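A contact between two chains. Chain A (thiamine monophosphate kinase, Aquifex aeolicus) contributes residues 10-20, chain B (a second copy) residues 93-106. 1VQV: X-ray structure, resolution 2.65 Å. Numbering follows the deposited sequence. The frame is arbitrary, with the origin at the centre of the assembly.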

ATOM      1  N   GLY A  10       7.282 -14.339  15.715  1.00 62.11           N
ATOM      2  CA  GLY A  10       8.707 -14.113  15.890  1.00 62.91           C
ATOM      3  C   GLY A  10       9.065 -12.646  15.717  1.00 64.01           C
ATOM      4  O   GLY A  10       9.478 -11.974  16.668  1.00 63.71           O
ATOM      5  N   LEU A  11       8.909 -12.149  14.493  1.00 64.28           N
ATOM      6  CA  LEU A  11       9.193 -10.756  14.187  1.00 63.80           C
ATOM      7  C   LEU A  11       7.946  -9.937  14.444  1.00 64.59           C
ATOM      8  O   LEU A  11       7.990  -8.873  15.059  1.00 63.76           O
ATOM      9  CB  LEU A  11       9.585 -10.590  12.718  1.00 62.53           C
ATOM     10  CG  LEU A  11       9.744  -9.128  12.282  1.00 61.84           C
ATOM     11  CD1 LEU A  11      10.764  -8.445  13.192  1.00 60.84           C
ATOM     12  CD2 LEU A  11      10.183  -9.054  10.833  1.00 60.48           C
ATOM     13  N   ILE A  12       6.825 -10.440  13.949  1.00 66.70           N
ATOM     14  CA  ILE A  12       5.552  -9.741  14.108  1.00 67.52           C
ATOM     15  C   ILE A  12       5.276  -9.443  15.564  1.00 68.67           C
ATOM     16  O   ILE A  12       5.038  -8.293  15.952  1.00 68.96           O
ATOM     17  CB  ILE A  12       4.398 -10.582  13.628  1.00 66.93           C
ATOM     18  CG1 ILE A  12       4.897 -11.570  12.572  1.00 67.28           C
ATOM     19  CG2 ILE A  12       3.305  -9.659  13.105  1.00 66.90           C
ATOM     20  CD1 ILE A  12       3.836 -12.532  12.098  1.00 67.43           C
ATOM     21  N   ASP A  13       5.306 -10.502  16.362  1.00 68.36           N
ATOM     22  CA  ASP A  13       5.047 -10.385  17.775  1.00 68.71           C
ATOM     23  C   ASP A  13       5.903  -9.283  18.405  1.00 69.07           C
ATOM     24  O   ASP A  13       5.585  -8.788  19.488  1.00 69.57           O
ATOM     25  CB  ASP A  13       5.293 -11.738  18.455  1.00 69.83           C
ATOM     26  CG  ASP A  13       4.402 -12.863  17.888  1.00 72.54           C
ATOM     27  OD1 ASP A  13       3.407 -12.565  17.168  1.00 72.95           O
ATOM     28  OD2 ASP A  13       4.691 -14.059  18.173  1.00 73.27           O
ATOM     29  N   LEU A  14       6.981  -8.883  17.731  1.00 68.22           N
ATOM     30  CA  LEU A  14       7.827  -7.830  18.275  1.00 67.18           C
ATOM     31  C   LEU A  14       7.327  -6.459  17.810  1.00 67.72           C
ATOM     32  O   LEU A  14       7.425  -5.458  18.543  1.00 67.38           O
ATOM     33  CB  LEU A  14       9.277  -8.011  17.841  1.00 66.10           C
ATOM     34  CG  LEU A  14      10.172  -7.159  18.740  1.00 66.59           C
ATOM     35  CD1 LEU A  14      10.405  -7.950  20.029  1.00 65.91           C
ATOM     36  CD2 LEU A  14      11.497  -6.791  18.051  1.00 65.53           C
ATOM     37  N   ILE A  15       6.798  -6.436  16.585  1.00 67.14           N
ATOM     38  CA  ILE A  15       6.257  -5.228  15.975  1.00 66.47           C
ATOM     39  C   ILE A  15       4.990  -4.852  16.728  1.00 68.06           C
ATOM     40  O   ILE A  15       4.899  -3.769  17.327  1.00 69.05           O
ATOM     41  CB  ILE A  15       5.894  -5.468  14.497  1.00 65.30           C
ATOM     42  CG1 ILE A  15       7.142  -5.890  13.713  1.00 63.19           C
ATOM     43  CG2 ILE A  15       5.250  -4.219  13.907  1.00 64.50           C
ATOM     44  CD1 ILE A  15       6.934  -5.953  12.209  1.00 60.57           C
ATOM     45  N   LYS A  16       4.009  -5.754  16.700  1.00 69.13           N
ATOM     46  CA  LYS A  16       2.752  -5.511  17.396  1.00 69.94           C
ATOM     47  C   LYS A  16       3.126  -4.984  18.770  1.00 70.11           C
ATOM     48  O   LYS A  16       2.494  -4.061  19.292  1.00 70.62           O
ATOM     49  CB  LYS A  16       1.958  -6.799  17.562  1.00 70.64           C
ATOM     50  CG  LYS A  16       1.449  -7.405  16.284  1.00 72.92           C
ATOM     51  CD  LYS A  16       0.625  -8.620  16.653  1.00 74.07           C
ATOM     52  CE  LYS A  16       0.388  -9.541  15.485  1.00 74.48           C
ATOM     53  NZ  LYS A  16      -0.348 -10.742  15.973  1.00 76.31           N
ATOM     54  N   LYS A  17       4.170  -5.569  19.347  1.00 68.70           N
ATOM     55  CA  LYS A  17       4.605  -5.129  20.656  1.00 69.08           C
ATOM     56  C   LYS A  17       4.972  -3.641  20.612  1.00 69.75           C
ATOM     57  O   LYS A  17       4.235  -2.807  21.133  1.00 69.61           O
ATOM     58  CB  LYS A  17       5.798  -5.967  21.124  1.00 69.64           C
ATOM     59  CG  LYS A  17       6.183  -5.736  22.582  1.00 69.81           C
ATOM     60  CD  LYS A  17       6.840  -6.987  23.183  1.00 71.47           C
ATOM     61  CE  LYS A  17       8.090  -7.423  22.386  1.00 71.82           C
ATOM     62  NZ  LYS A  17       8.823  -8.605  22.978  1.00 71.91           N
ATOM     63  N   THR A  18       6.094  -3.320  19.967  1.00 69.07           N
ATOM     64  CA  THR A  18       6.561  -1.940  19.865  1.00 68.69           C
ATOM     65  C   THR A  18       5.408  -0.954  19.623  1.00 68.68           C
ATOM     66  O   THR A  18       5.388   0.125  20.206  1.00 70.20           O
ATOM     67  CB  THR A  18       7.648  -1.781  18.739  1.00 69.40           C
ATOM     68  OG1 THR A  18       8.856  -2.436  19.150  1.00 70.29           O
ATOM     69  CG2 THR A  18       7.968  -0.304  18.474  1.00 69.55           C
ATOM     70  N   LEU A  19       4.457  -1.323  18.774  1.00 66.53           N
ATOM     71  CA  LEU A  19       3.334  -0.448  18.493  1.00 66.93           C
ATOM     72  C   LEU A  19       2.238  -0.594  19.551  1.00 68.65           C
ATOM     73  O   LEU A  19       1.461   0.322  19.812  1.00 68.88           O
ATOM     74  CB  LEU A  19       2.740  -0.768  17.120  1.00 65.50           C
ATOM     75  CG  LEU A  19       3.680  -0.391  15.962  1.00 65.94           C
ATOM     76  CD1 LEU A  19       3.262  -1.067  14.662  1.00 63.54           C
ATOM     77  CD2 LEU A  19       3.706   1.135  15.789  1.00 64.08           C
ATOM     78  N   GLU A  20       2.209  -1.757  20.180  1.00 69.63           N
ATOM     79  CA  GLU A  20       1.188  -2.070  21.171  1.00 70.48           C
ATOM     80  C   GLU A  20      -0.138  -2.082  20.389  1.00 71.65           C
ATOM     81  O   GLU A  20      -0.914  -1.113  20.423  1.00 72.43           O
ATOM     82  CB  GLU A  20       1.127  -0.998  22.244  1.00 69.27           C
TER
ATOM     83  N   GLU B  93      19.366  -6.403  10.807  1.00 56.98           N
ATOM     84  CA  GLU B  93      19.378  -6.397  12.265  1.00 56.32           C
ATOM     85  C   GLU B  93      17.961  -6.206  12.780  1.00 55.15           C
ATOM     86  O   GLU B  93      17.236  -5.322  12.319  1.00 56.60           O
ATOM     87  CB  GLU B  93      20.249  -5.263  12.810  1.00 58.84           C
ATOM     88  CG  GLU B  93      21.732  -5.544  12.829  1.00 61.42           C
ATOM     89  CD  GLU B  93      22.361  -5.410  11.463  1.00 65.12           C
ATOM     90  OE1 GLU B  93      21.607  -5.200  10.475  1.00 65.86           O
ATOM     91  OE2 GLU B  93      23.611  -5.513  11.378  1.00 65.93           O
ATOM     92  N   VAL B  94      17.560  -7.024  13.742  1.00 53.35           N
ATOM     93  CA  VAL B  94      16.219  -6.913  14.288  1.00 52.89           C
ATOM     94  C   VAL B  94      16.009  -5.537  14.908  1.00 52.27           C
ATOM     95  O   VAL B  94      14.908  -4.996  14.888  1.00 51.61           O
ATOM     96  CB  VAL B  94      15.976  -7.983  15.361  1.00 53.39           C
ATOM     97  CG1 VAL B  94      14.641  -7.764  16.009  1.00 53.74           C
ATOM     98  CG2 VAL B  94      16.055  -9.362  14.745  1.00 55.50           C
ATOM     99  N   SER B  95      17.085  -4.987  15.460  1.00 51.24           N
ATOM    100  CA  SER B  95      17.066  -3.685  16.110  1.00 49.35           C
ATOM    101  C   SER B  95      16.695  -2.593  15.114  1.00 48.73           C
ATOM    102  O   SER B  95      16.145  -1.558  15.491  1.00 47.40           O
ATOM    103  CB  SER B  95      18.437  -3.401  16.740  1.00 47.35           C
ATOM    104  OG  SER B  95      19.478  -3.491  15.781  1.00 46.79           O
ATOM    105  N   TYR B  96      16.993  -2.841  13.840  1.00 48.61           N
ATOM    106  CA  TYR B  96      16.680  -1.888  12.784  1.00 49.55           C
ATOM    107  C   TYR B  96      15.178  -1.774  12.655  1.00 48.59           C
ATOM    108  O   TYR B  96      14.628  -0.690  12.595  1.00 49.14           O
ATOM    109  CB  TYR B  96      17.233  -2.339  11.428  1.00 50.76           C
ATOM    110  CG  TYR B  96      17.041  -1.298  10.346  1.00 50.41           C
ATOM    111  CD1 TYR B  96      18.069  -0.414  10.025  1.00 51.35           C
ATOM    112  CD2 TYR B  96      15.813  -1.142   9.705  1.00 50.36           C
ATOM    113  CE1 TYR B  96      17.888   0.605   9.100  1.00 52.77           C
ATOM    114  CE2 TYR B  96      15.618  -0.118   8.776  1.00 52.81           C
ATOM    115  CZ  TYR B  96      16.661   0.755   8.478  1.00 52.04           C
ATOM    116  OH  TYR B  96      16.483   1.787   7.580  1.00 51.39           O
ATOM    117  N   VAL B  97      14.525  -2.922  12.593  1.00 50.16           N
ATOM    118  CA  VAL B  97      13.085  -2.982  12.462  1.00 49.99           C
ATOM    119  C   VAL B  97      12.428  -2.410  13.711  1.00 50.90           C
ATOM    120  O   VAL B  97      11.484  -1.634  13.612  1.00 51.48           O
ATOM    121  CB  VAL B  97      12.637  -4.450  12.205  1.00 48.61           C
ATOM    122  CG1 VAL B  97      11.129  -4.583  12.275  1.00 48.33           C
ATOM    123  CG2 VAL B  97      13.129  -4.891  10.845  1.00 46.90           C
ATOM    124  N   GLU B  98      12.949  -2.771  14.882  1.00 53.11           N
ATOM    125  CA  GLU B  98      12.403  -2.279  16.146  1.00 55.07           C
ATOM    126  C   GLU B  98      12.491  -0.749  16.237  1.00 54.73           C
ATOM    127  O   GLU B  98      11.566  -0.092  16.721  1.00 52.77           O
ATOM    128  CB  GLU B  98      13.144  -2.893  17.340  1.00 57.14           C
ATOM    129  CG  GLU B  98      12.313  -2.848  18.624  1.00 63.39           C
ATOM    130  CD  GLU B  98      13.102  -3.184  19.893  1.00 67.25           C
ATOM    131  OE1 GLU B  98      13.746  -4.265  19.942  1.00 67.38           O
ATOM    132  OE2 GLU B  98      13.062  -2.363  20.850  1.00 68.95           O
ATOM    133  N   ARG B  99      13.609  -0.190  15.782  1.00 54.20           N
ATOM    134  CA  ARG B  99      13.795   1.247  15.824  1.00 53.19           C
ATOM    135  C   ARG B  99      12.954   1.925  14.766  1.00 51.83           C
ATOM    136  O   ARG B  99      12.515   3.060  14.942  1.00 51.45           O
ATOM    137  CB  ARG B  99      15.272   1.590  15.661  1.00 53.53           C
ATOM    138  CG  ARG B  99      16.057   1.318  16.931  1.00 56.48           C
ATOM    139  CD  ARG B  99      17.556   1.443  16.743  1.00 59.97           C
ATOM    140  NE  ARG B  99      18.256   1.092  17.978  1.00 63.53           N
ATOM    141  CZ  ARG B  99      18.804   1.969  18.818  1.00 64.13           C
ATOM    142  NH1 ARG B  99      18.746   3.267  18.554  1.00 65.34           N
ATOM    143  NH2 ARG B  99      19.401   1.547  19.927  1.00 64.52           N
ATOM    144  N   PHE B 100      12.712   1.214  13.674  1.00 49.95           N
ATOM    145  CA  PHE B 100      11.897   1.739  12.594  1.00 49.69           C
ATOM    146  C   PHE B 100      10.476   1.948  13.112  1.00 49.52           C
ATOM    147  O   PHE B 100       9.876   3.011  12.917  1.00 50.12           O
ATOM    148  CB  PHE B 100      11.867   0.757  11.419  1.00 47.89           C
ATOM    149  CG  PHE B 100      10.810   1.072  10.405  1.00 45.16           C
ATOM    150  CD1 PHE B 100      11.036   2.019   9.420  1.00 43.94           C
ATOM    151  CD2 PHE B 100       9.558   0.483  10.492  1.00 45.35           C
ATOM    152  CE1 PHE B 100      10.028   2.385   8.537  1.00 44.81           C
ATOM    153  CE2 PHE B 100       8.545   0.840   9.617  1.00 46.07           C
ATOM    154  CZ  PHE B 100       8.780   1.795   8.639  1.00 44.73           C
ATOM    155  N   TYR B 101       9.941   0.929  13.771  1.00 49.53           N
ATOM    156  CA  TYR B 101       8.586   1.002  14.300  1.00 52.58           C
ATOM    157  C   TYR B 101       8.400   1.939  15.495  1.00 52.77           C
ATOM    158  O   TYR B 101       7.276   2.335  15.808  1.00 51.54           O
ATOM    159  CB  TYR B 101       8.085  -0.405  14.616  1.00 54.74           C
ATOM    160  CG  TYR B 101       7.608  -1.121  13.374  1.00 55.53           C
ATOM    161  CD1 TYR B 101       6.469  -0.682  12.706  1.00 55.43           C
ATOM    162  CD2 TYR B 101       8.315  -2.199  12.845  1.00 56.91           C
ATOM    163  CE1 TYR B 101       6.043  -1.293  11.545  1.00 58.76           C
ATOM    164  CE2 TYR B 101       7.905  -2.823  11.679  1.00 57.90           C
ATOM    165  CZ  TYR B 101       6.763  -2.373  11.029  1.00 59.75           C
ATOM    166  OH  TYR B 101       6.323  -3.018   9.880  1.00 61.21           O
ATOM    167  N   ILE B 102       9.515   2.291  16.137  1.00 53.78           N
ATOM    168  CA  ILE B 102       9.543   3.217  17.263  1.00 53.23           C
ATOM    169  C   ILE B 102       9.216   4.567  16.650  1.00 52.17           C
ATOM    170  O   ILE B 102       8.333   5.283  17.120  1.00 53.21           O
ATOM    171  CB  ILE B 102      10.965   3.290  17.910  1.00 55.70           C
ATOM    172  CG1 ILE B 102      11.247   2.016  18.711  1.00 57.12           C
ATOM    173  CG2 ILE B 102      11.088   4.536  18.794  1.00 54.64           C
ATOM    174  CD1 ILE B 102      12.632   1.977  19.363  1.00 58.63           C
ATOM    175  N   GLY B 103       9.936   4.893  15.582  1.00 50.19           N
ATOM    176  CA  GLY B 103       9.718   6.143  14.887  1.00 49.46           C
ATOM    177  C   GLY B 103       8.313   6.233  14.316  1.00 49.04           C
ATOM    178  O   GLY B 103       7.730   7.311  14.261  1.00 48.08           O
ATOM    179  N   VAL B 104       7.769   5.096  13.888  1.00 49.26           N
ATOM    180  CA  VAL B 104       6.426   5.043  13.328  1.00 47.15           C
ATOM    181  C   VAL B 104       5.422   5.322  14.435  1.00 48.19           C
ATOM    182  O   VAL B 104       4.486   6.091  14.250  1.00 46.99           O
ATOM    183  CB  VAL B 104       6.134   3.640  12.691  1.00 44.80           C
ATOM    184  CG1 VAL B 104       4.637   3.403  12.553  1.00 41.51           C
ATOM    185  CG2 VAL B 104       6.779   3.542  11.320  1.00 43.80           C
ATOM    186  N   LYS B 105       5.627   4.699  15.590  1.00 50.23           N
ATOM    187  CA  LYS B 105       4.724   4.880  16.720  1.00 52.75           C
ATOM    188  C   LYS B 105       4.675   6.355  17.118  1.00 53.73           C
ATOM    189  O   LYS B 105       3.612   6.904  17.411  1.00 53.22           O
ATOM    190  CB  LYS B 105       5.194   4.045  17.917  1.00 53.41           C
ATOM    191  CG  LYS B 105       4.202   3.993  19.065  1.00 57.50           C
ATOM    192  CD  LYS B 105       4.901   3.668  20.378  1.00 61.90           C
ATOM    193  CE  LYS B 105       3.924   3.643  21.557  1.00 64.52           C
ATOM    194  NZ  LYS B 105       4.638   3.563  22.876  1.00 66.61           N
ATOM    195  N   ARG B 106       5.845   6.986  17.127  1.00 54.37           N
ATOM    196  CA  ARG B 106       5.975   8.387  17.492  1.00 54.63           C
ATOM    197  C   ARG B 106       5.264   9.310  16.501  1.00 54.39           C
ATOM    198  O   ARG B 106       4.716  10.333  16.895  1.00 54.95           O
ATOM    199  CB  ARG B 106       7.462   8.760  17.595  1.00 55.10           C
ATOM    200  CG  ARG B 106       8.166   8.192  18.824  1.00 56.04           C
ATOM    201  CD  ARG B 106       9.658   8.476  18.788  1.00 58.07           C
ATOM    202  NE  ARG B 106      10.332   8.014  19.999  1.00 58.87           N
ATOM    203  CZ  ARG B 106      11.652   7.912  20.140  1.00 58.52           C
ATOM    204  NH1 ARG B 106      12.457   8.243  19.139  1.00 58.24           N
ATOM    205  NH2 ARG B 106      12.165   7.466  21.285  1.00 58.71           N
TER

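The short helix of chain A that ends at Leu A19 lies against the helix 94-106 of chain B with the two running in nearly the same direction, their axes inclined by 30° and 9.2 Å apart at closest approach. The backbones draw together along the contact, from 8.0 Å between the CA atoms of Leu A11 and Val B94 to 5.8 Å between those of Leu A19 and Lys B105. No hydrogen bond crosses between the stretches; the 562 Å² they bury is held by packing.

The ring of Tyr B101 is in contact with two side chains of chain A, Ile A15 and Leu A19. Ile A15 sets its CG2 3.6 Å from the ring centroid and only 5° off the normal, a CH-pi contact squarely over the face, while its CD1 lies 3.3 Å from Tyr B101 CE2. The branched side chain thus follows the flat ring closely. Leu A19 meets the same ring obliquely, with its CD1 3.8 Å from Tyr B101 CD1. Its CD2 reaches on to Val B104 CG1 at 4.1 Å and Lys B105 CB at 3.9 Å, so the leucine tip fills a hollow bordered by these three residues of chain B.

Beside this ring contact Thr A18, the residue most covered here, presses its methyl against the chain B helix itself: CG2 is 3.8 Å from both Tyr B101 C and Ile B102 N. Such an approach to the backbone suits a small side chain. Its OG1 makes a weak hydrogen bond back to Leu A14 O (3.4 Å) and lies 3.5 Å from Glu B98 CG.

Toward the helix starts, where the backbones stand farther apart, the contact is made by side-chain tips. Leu A14 CD2 packs on Val B94 CG1 at 3.9 Å, and Leu A11 CD1 touches Val B97 CG1 at 4.0 Å.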